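Coatomer subunit delta (Saccharomyces cerevisiae, PDB 5FJZ) forms part of the COPI vesicle coat, which probably mediates Golgi-to-ER retrieval of dilysine-tagged proteins, and binds a tryptophan-based Dsl1 peptide through this mu-homology domain. Local coordinates at residues Thr158-Pro163 / Leu217-Val222; Glu165-Asn170 / Leu205-Glu210; Ser174-Ala179 / Ile192-Ile197. All blocks are in the same frame, centred on the assembly; numbering follows the deposited sequence.

Interaction 1: Thr158-Pro163 / Leu217-Val222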
# COMPACT_ATOMS: atom_id res chain seq x y z
N THR A 158 17.87 -13.01 6.68
CA THR A 158 16.98 -13.69 5.72
C THR A 158 17.65 -13.70 4.35
O THR A 158 18.10 -12.71 3.84
CB THR A 158 15.54 -13.08 5.68
OG1 THR A 158 15.06 -13.24 7.00
CG2 THR A 158 14.68 -13.83 4.67
N ILE A 159 17.70 -14.89 3.77
CA ILE A 159 18.21 -15.15 2.48
C ILE A 159 17.03 -15.53 1.61
O ILE A 159 16.29 -16.47 1.96
CB ILE A 159 19.23 -16.37 2.47
CG1 ILE A 159 20.23 -16.23 3.59
CG2 ILE A 159 19.90 -16.42 1.10
CD1 ILE A 159 21.03 -14.93 3.56
N PRO A 160 16.86 -14.87 0.43
CA PRO A 160 15.65 -15.06 -0.45
C PRO A 160 15.61 -16.30 -1.38
O PRO A 160 15.30 -16.21 -2.57
CB PRO A 160 15.62 -13.81 -1.25
CG PRO A 160 17.07 -13.46 -1.38
CD PRO A 160 17.68 -13.78 -0.04
N VAL A 161 15.80 -17.46 -0.76
CA VAL A 161 15.82 -18.71 -1.47
C VAL A 161 15.07 -19.68 -0.61
O VAL A 161 14.86 -19.45 0.59
CB VAL A 161 17.26 -19.19 -1.80
CG1 VAL A 161 17.92 -18.26 -2.76
CG2 VAL A 161 18.08 -19.35 -0.58
N PHE A 162 14.59 -20.75 -1.22
CA PHE A 162 13.86 -21.79 -0.49
C PHE A 162 14.49 -23.14 -0.85
O PHE A 162 14.05 -23.76 -1.84
CB PHE A 162 12.37 -21.84 -0.96
CG PHE A 162 11.58 -20.60 -0.62
CD1 PHE A 162 11.73 -19.47 -1.38
CD2 PHE A 162 10.84 -20.55 0.51
CE1 PHE A 162 11.08 -18.29 -1.03
CE2 PHE A 162 10.22 -19.38 0.90
CZ PHE A 162 10.32 -18.25 0.11
N PRO A 163 15.53 -23.56 -0.14
CA PRO A 163 16.29 -24.68 -0.71
C PRO A 163 15.62 -26.02 -0.41
O PRO A 163 14.97 -26.13 0.62
CB PRO A 163 17.65 -24.59 0.00
CG PRO A 163 17.45 -23.70 1.18
CD PRO A 163 16.28 -22.83 0.91
N LEU A 217 21.18 -15.24 -4.06
CA LEU A 217 21.29 -15.16 -2.64
C LEU A 217 20.98 -13.74 -2.16
O LEU A 217 20.98 -13.51 -0.96
CB LEU A 217 22.73 -15.55 -2.20
CG LEU A 217 23.26 -16.94 -2.46
CD1 LEU A 217 24.79 -16.93 -2.20
CD2 LEU A 217 22.61 -17.92 -1.53
N TYR A 218 20.82 -12.77 -3.08
CA TYR A 218 20.66 -11.38 -2.70
C TYR A 218 19.30 -10.81 -3.18
O TYR A 218 18.74 -11.35 -4.14
CB TYR A 218 21.80 -10.54 -3.30
CG TYR A 218 23.12 -10.88 -2.73
CD1 TYR A 218 23.58 -10.31 -1.58
CD2 TYR A 218 23.96 -11.77 -3.40
CE1 TYR A 218 24.83 -10.68 -1.04
CE2 TYR A 218 25.17 -12.18 -2.86
CZ TYR A 218 25.60 -11.63 -1.70
OH TYR A 218 26.83 -12.00 -1.20
N PRO A 219 18.71 -9.80 -2.49
CA PRO A 219 19.16 -9.12 -1.26
C PRO A 219 19.08 -9.98 0.02
O PRO A 219 18.12 -10.73 0.26
CB PRO A 219 18.27 -7.90 -1.22
CG PRO A 219 16.97 -8.30 -1.94
CD PRO A 219 17.34 -9.38 -2.92
N MET A 220 20.08 -9.90 0.86
CA MET A 220 20.01 -10.47 2.18
C MET A 220 19.51 -9.39 3.15
O MET A 220 20.04 -8.28 3.16
CB MET A 220 21.41 -10.95 2.64
CG MET A 220 22.02 -12.00 1.73
SD MET A 220 23.63 -12.58 2.31
CE MET A 220 24.04 -13.73 0.99
N THR A 221 18.54 -9.73 3.98
CA THR A 221 17.92 -8.78 4.85
C THR A 221 18.25 -9.10 6.28
O THR A 221 18.31 -10.28 6.68
CB THR A 221 16.39 -8.81 4.68
OG1 THR A 221 16.07 -8.38 3.36
CG2 THR A 221 15.71 -7.88 5.63
N VAL A 222 18.42 -8.08 7.08
CA VAL A 222 18.60 -8.25 8.51
C VAL A 222 17.44 -7.60 9.31
O VAL A 222 16.95 -6.51 8.91
CB VAL A 222 19.93 -7.72 9.01
CG1 VAL A 222 20.04 -6.23 8.81
CG2 VAL A 222 20.11 -7.99 10.48
O HOH W 1 15.81 -10.77 8.39
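T158 and T221 face each other as an antiparallel hydrogen-bonded pair, and both backbone groups of each are engaged across it. T158 N gives its hydrogen to T221 O at 2.8 Å, and T221 N returns one to T158 O at 3.0 Å. T158 O also receives a CA-H...O contact from M220 CA at 3.4 Å. T221 O has a second donor in water 1, which is also hydrogen-bonded to T158 OG1; chi1 of -60° sets that hydroxyl beside its own backbone N, and it bonds to S191 OG as well. Past this pair the strand ends at I159, and P160 is the centre of an inverse gamma turn in which V161 N reaches I159 O. The P160 ring packs against the P219 backbone, P160 CD lying 3.1 Å from P219 O; a cis peptide bond precedes P219. Of the polar atoms buried by this contact, L217 O alone has no partner; across the contact its near neighbours are carbons, P160 CD at 3.4 Å and I159 CG2 at 3.7 Å. I159 runs side by side with M220, CD1 lying 3.6 Å from M220 CG and close to the sulfur. The arrangement is that of neighbouring antiparallel strands, 155-159 and 220-229, in the large sheet of the mu-homology domain's beta fold.

Interaction 2: Glu165-Asn170 / Leu205-Glu210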
# COMPACT_ATOMS: atom_id res chain seq x y z
N GLU A 165 17.42 -28.74 0.26
CA GLU A 165 18.24 -29.31 1.38
C GLU A 165 18.24 -28.38 2.59
O GLU A 165 18.22 -27.18 2.41
CB GLU A 165 19.66 -29.49 0.84
CG GLU A 165 20.66 -30.20 1.74
CD GLU A 165 20.39 -31.69 1.88
OE1 GLU A 165 19.60 -32.27 1.10
OE2 GLU A 165 21.01 -32.30 2.79
N PRO A 166 18.35 -28.93 3.81
CA PRO A 166 18.57 -28.09 5.01
C PRO A 166 19.80 -27.20 4.96
O PRO A 166 20.85 -27.61 4.48
CB PRO A 166 18.77 -29.08 6.14
CG PRO A 166 18.48 -30.45 5.62
CD PRO A 166 18.19 -30.36 4.14
N VAL A 167 19.68 -26.00 5.53
CA VAL A 167 20.85 -25.13 5.75
C VAL A 167 21.77 -25.75 6.79
O VAL A 167 21.31 -26.19 7.81
CB VAL A 167 20.35 -23.82 6.44
CG1 VAL A 167 21.53 -22.99 6.90
CG2 VAL A 167 19.45 -23.04 5.54
N ASP A 168 23.08 -25.66 6.58
CA ASP A 168 24.11 -26.16 7.45
C ASP A 168 24.87 -24.98 7.98
O ASP A 168 25.48 -24.22 7.22
CB ASP A 168 25.03 -27.08 6.59
CG ASP A 168 26.11 -27.76 7.37
OD1 ASP A 168 26.20 -27.67 8.61
OD2 ASP A 168 26.95 -28.39 6.68
N ILE A 169 24.66 -24.73 9.25
CA ILE A 169 25.31 -23.65 10.03
C ILE A 169 26.76 -24.05 10.25
O ILE A 169 27.03 -25.15 10.76
CB ILE A 169 24.66 -23.47 11.41
CG1 ILE A 169 23.17 -23.19 11.36
CG2 ILE A 169 25.36 -22.38 12.24
CD1 ILE A 169 22.81 -22.09 10.40
N ASN A 170 27.70 -23.23 9.80
CA ASN A 170 29.12 -23.54 9.95
C ASN A 170 29.63 -22.90 11.22
O ASN A 170 30.07 -21.74 11.29
CB ASN A 170 29.82 -23.15 8.62
CG ASN A 170 29.27 -23.98 7.44
OD1 ASN A 170 28.81 -25.11 7.61
ND2 ASN A 170 29.30 -23.41 6.23
N LEU A 205 28.45 -14.69 10.82
CA LEU A 205 27.59 -15.89 10.66
C LEU A 205 27.97 -16.59 9.38
O LEU A 205 27.90 -16.00 8.28
CB LEU A 205 26.10 -15.44 10.60
CG LEU A 205 25.07 -16.50 10.25
CD1 LEU A 205 25.02 -17.59 11.29
CD2 LEU A 205 23.63 -15.93 10.12
N ALA A 206 28.12 -17.91 9.46
CA ALA A 206 28.53 -18.67 8.34
C ALA A 206 27.68 -19.90 8.15
O ALA A 206 27.37 -20.61 9.11
CB ALA A 206 30.06 -19.06 8.53
N PHE A 207 27.30 -20.16 6.91
CA PHE A 207 26.44 -21.29 6.59
C PHE A 207 26.56 -21.66 5.17
O PHE A 207 27.08 -20.88 4.35
CB PHE A 207 24.96 -20.97 6.99
CG PHE A 207 24.47 -19.74 6.36
CD1 PHE A 207 24.84 -18.48 6.86
CD2 PHE A 207 23.80 -19.79 5.22
CE1 PHE A 207 24.41 -17.31 6.22
CE2 PHE A 207 23.40 -18.63 4.57
CZ PHE A 207 23.69 -17.38 5.09
N THR A 208 26.04 -22.85 4.83
CA THR A 208 25.93 -23.29 3.52
C THR A 208 24.46 -23.47 3.14
O THR A 208 23.72 -24.04 3.89
CB THR A 208 26.65 -24.66 3.38
OG1 THR A 208 28.03 -24.51 3.77
CG2 THR A 208 26.63 -25.10 1.94
N ILE A 209 24.10 -22.95 2.01
CA ILE A 209 22.73 -22.93 1.55
C ILE A 209 22.71 -23.18 0.07
O ILE A 209 23.57 -22.71 -0.68
CB ILE A 209 22.04 -21.57 1.92
CG1 ILE A 209 20.53 -21.63 1.65
CG2 ILE A 209 22.66 -20.40 1.16
CD1 ILE A 209 19.76 -20.44 2.32
N GLU A 210 21.70 -23.93 -0.40
CA GLU A 210 21.48 -24.16 -1.85
C GLU A 210 20.88 -22.95 -2.55
O GLU A 210 19.94 -22.38 -2.04
CB GLU A 210 20.49 -25.30 -2.09
CG GLU A 210 21.05 -26.69 -1.87
CD GLU A 210 20.07 -27.76 -2.31
OE1 GLU A 210 18.86 -27.44 -2.54
OE2 GLU A 210 20.50 -28.93 -2.42
O HOH W 2 20.51 -25.52 1.72
O HOH W 3 30.30 -20.55 5.33
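V167 sets its two methyls against segment 205-210 of strand 202-210, CG1 lying 4.0 Å from F207 CB and CG2 4.2 Å from I209 CD1. The contact is an antiparallel edge pairing: D168 and I169 form an outer strand of a four-stranded sheet of the mu-homology domain, beside T208 and F207. D168 and T208 are the hydrogen-bonded pair, exchanging N-H...O bonds in both directions; I169 and F207 are the non-hydrogen-bonded pair, with I169 CD1 against F207 CB. F207 CG sits between its backbone N and carbonyl carbon (chi1 56°), and the ring packs against I159 and I192 of the facing sheet. On the other face lie D168 and T208. Beyond I169, N170 N bonds to A206 O at 2.7 Å, from 36° above that carbonyl's plane. At the opposite end the pairing becomes looser. Water 2 joins E165 O to E210 N, accepting from the amide and donating to the carbonyl, while E165 N makes only a weak bond to E210 OE1 at 3.4 Å. The two carboxylates stay apart, E165 OE1 and E210 OE2 being 4.9 Å from each other. V167 N is taken by N100 OD1 of the second subunit. The N170 side chain crosses to T208, ND2 donating to T208 OG1 at 3.0 Å, with OG1 7° out of the amide plane; that hydroxyl is also bonded to D139 OD1, and ND2 has a second acceptor in water 3, 3.2 Å away.

Interaction 3: Ser174-Ala179 / Ile192-Ile197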
# COMPACT_ATOMS: atom_id res chain seq x y z
N SER A 174 31.43 -19.06 12.74
CA SER A 174 30.41 -18.22 13.28
C SER A 174 30.75 -17.81 14.68
O SER A 174 31.35 -18.58 15.48
CB SER A 174 29.02 -18.93 13.24
OG SER A 174 28.71 -19.43 11.98
N THR A 175 30.30 -16.62 15.05
CA THR A 175 30.47 -16.15 16.38
C THR A 175 29.57 -16.88 17.41
O THR A 175 30.02 -17.18 18.51
CB THR A 175 30.20 -14.66 16.42
OG1 THR A 175 31.05 -14.02 15.49
CG2 THR A 175 30.41 -14.07 17.84
N CYS A 176 28.30 -17.08 17.10
CA CYS A 176 27.32 -17.62 18.09
C CYS A 176 27.08 -19.10 17.66
O CYS A 176 26.34 -19.33 16.72
CB CYS A 176 26.09 -16.69 18.06
SG CYS A 176 24.43 -17.33 18.42
N SER A 177 27.82 -20.10 18.19
CA SER A 177 27.46 -21.53 17.88
C SER A 177 26.28 -21.54 18.80
O SER A 177 26.45 -21.34 20.01
CB SER A 177 28.42 -22.70 18.29
OG SER A 177 29.77 -22.37 18.53
N ASP A 178 25.11 -21.79 18.22
CA ASP A 178 23.84 -21.26 18.72
C ASP A 178 22.84 -20.78 17.62
O ASP A 178 21.61 -20.78 17.82
CB ASP A 178 24.06 -20.06 19.60
CG ASP A 178 22.93 -19.85 20.55
OD1 ASP A 178 22.12 -20.77 20.75
OD2 ASP A 178 22.91 -18.74 21.12
N ALA A 179 23.38 -20.35 16.46
CA ALA A 179 22.59 -19.81 15.33
C ALA A 179 21.66 -20.91 14.90
O ALA A 179 22.06 -22.07 14.95
CB ALA A 179 23.52 -19.50 14.15
N ILE A 192 17.64 -17.15 9.50
CA ILE A 192 18.58 -17.66 10.53
C ILE A 192 18.70 -16.65 11.61
O ILE A 192 19.01 -15.48 11.37
CB ILE A 192 20.03 -17.95 9.95
CG1 ILE A 192 19.92 -18.95 8.83
CG2 ILE A 192 20.90 -18.43 11.14
CD1 ILE A 192 21.18 -19.02 7.92
N LYS A 193 18.52 -17.09 12.84
CA LYS A 193 18.60 -16.22 13.95
C LYS A 193 19.84 -16.42 14.70
O LYS A 193 20.22 -17.55 14.98
CB LYS A 193 17.46 -16.52 14.89
CG LYS A 193 17.42 -15.75 16.20
CD LYS A 193 15.99 -15.63 16.77
CE LYS A 193 15.78 -16.49 17.99
NZ LYS A 193 16.03 -17.92 17.79
N ILE A 194 20.40 -15.33 15.16
CA ILE A 194 21.50 -15.34 16.09
C ILE A 194 21.02 -14.81 17.44
O ILE A 194 20.27 -13.81 17.51
CB ILE A 194 22.70 -14.56 15.50
CG1 ILE A 194 23.69 -15.60 14.99
CG2 ILE A 194 23.45 -13.69 16.48
CD1 ILE A 194 24.54 -15.02 13.90
N SER A 195 21.43 -15.45 18.51
CA SER A 195 20.95 -15.09 19.85
C SER A 195 21.32 -13.72 20.33
O SER A 195 20.48 -13.01 20.88
CB SER A 195 21.46 -16.14 20.86
OG SER A 195 20.41 -16.47 21.73
N LYS A 196 22.58 -13.31 20.09
CA LYS A 196 23.08 -12.03 20.51
C LYS A 196 24.16 -11.47 19.59
O LYS A 196 25.00 -12.23 19.07
CB LYS A 196 23.80 -12.14 21.88
CG LYS A 196 22.90 -12.52 23.06
CD LYS A 196 23.76 -12.81 24.29
CE LYS A 196 23.09 -13.78 25.25
NZ LYS A 196 21.97 -13.15 26.01
N ILE A 197 24.18 -10.17 19.50
CA ILE A 197 25.31 -9.37 19.01
C ILE A 197 25.70 -8.42 20.13
O ILE A 197 24.99 -7.44 20.40
CB ILE A 197 25.07 -8.57 17.72
CG1 ILE A 197 24.67 -9.52 16.61
CG2 ILE A 197 26.36 -7.82 17.27
CD1 ILE A 197 24.35 -8.82 15.28
O HOH W 4 19.45 -18.32 17.79
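The loop that leads into edge strand 180-182 folds against the neighbouring strand 190-194, setting C176 and A179 on I192-S195. A beta turn shapes it: A179 N bonds to C176 O at 3.1 Å, with D178 taking a positive phi of 140°. At the first residue of this turn, C176 SG accepts the backbone N-H of S195 at 3.5 Å, with an N-H...S angle of 156°; chi1 of 150° swings the sulfur away from C176 N. S195 marks a corner of the chain, where strand 190-194 of the large sheet gives way to strand 196-197, which pairs with 152-153 in a separate two-stranded sheet. The thiol thus meets the backbone where the beta fold of the mu-homology domain changes sheets. A179 carries the apolar part, its CB meeting I192 CG2 at 4.1 Å, with L205 of the facing sheet against it too. I194 CG1 approaches both A179 CB and C176 SG, but these contacts are less certain, since the I194 side chain has two conformers and they rest on one. A179 CA makes a CA-H...O contact with K193 O at 3.3 Å, where the backbones run close. K193 O also receives a hydrogen from water 4, at 3.0 Å, and that water donates a second one to D178 O, so a single solvent molecule spans loop and strand. K193 NZ gives the water a weak bond, while its salt bridge is to E180 OE2. Earlier in the loop, S174 OG is hydrogen-bonded to N170 O and A206 N.

How the interactions relate
Strand 202-210 touches the other two contacts as well as forming one side of interaction 2. Its I209 packs on interaction 1, with I209 CD1 3.5 Å from V161 CG2 and I209 CG2 3.7 Å from L217 CD2. Toward interaction 3, F207 CG lies 3.7 Å from I192 CD1, and L205 CD1 is equally near A179 CB. Interactions 1 and 2 have centres about 12 Å apart, and 2 and 3 about 13 Å; 1 and 3, about 17 Å apart by centres, do not touch but share the large sheet, where 155-159 and 190-194 are neighbours. Interaction 2 belongs to the smaller sheet packed against it. The bound Dsl1 peptide touches segment 158-163, where F162 packs on a peptide aromatic.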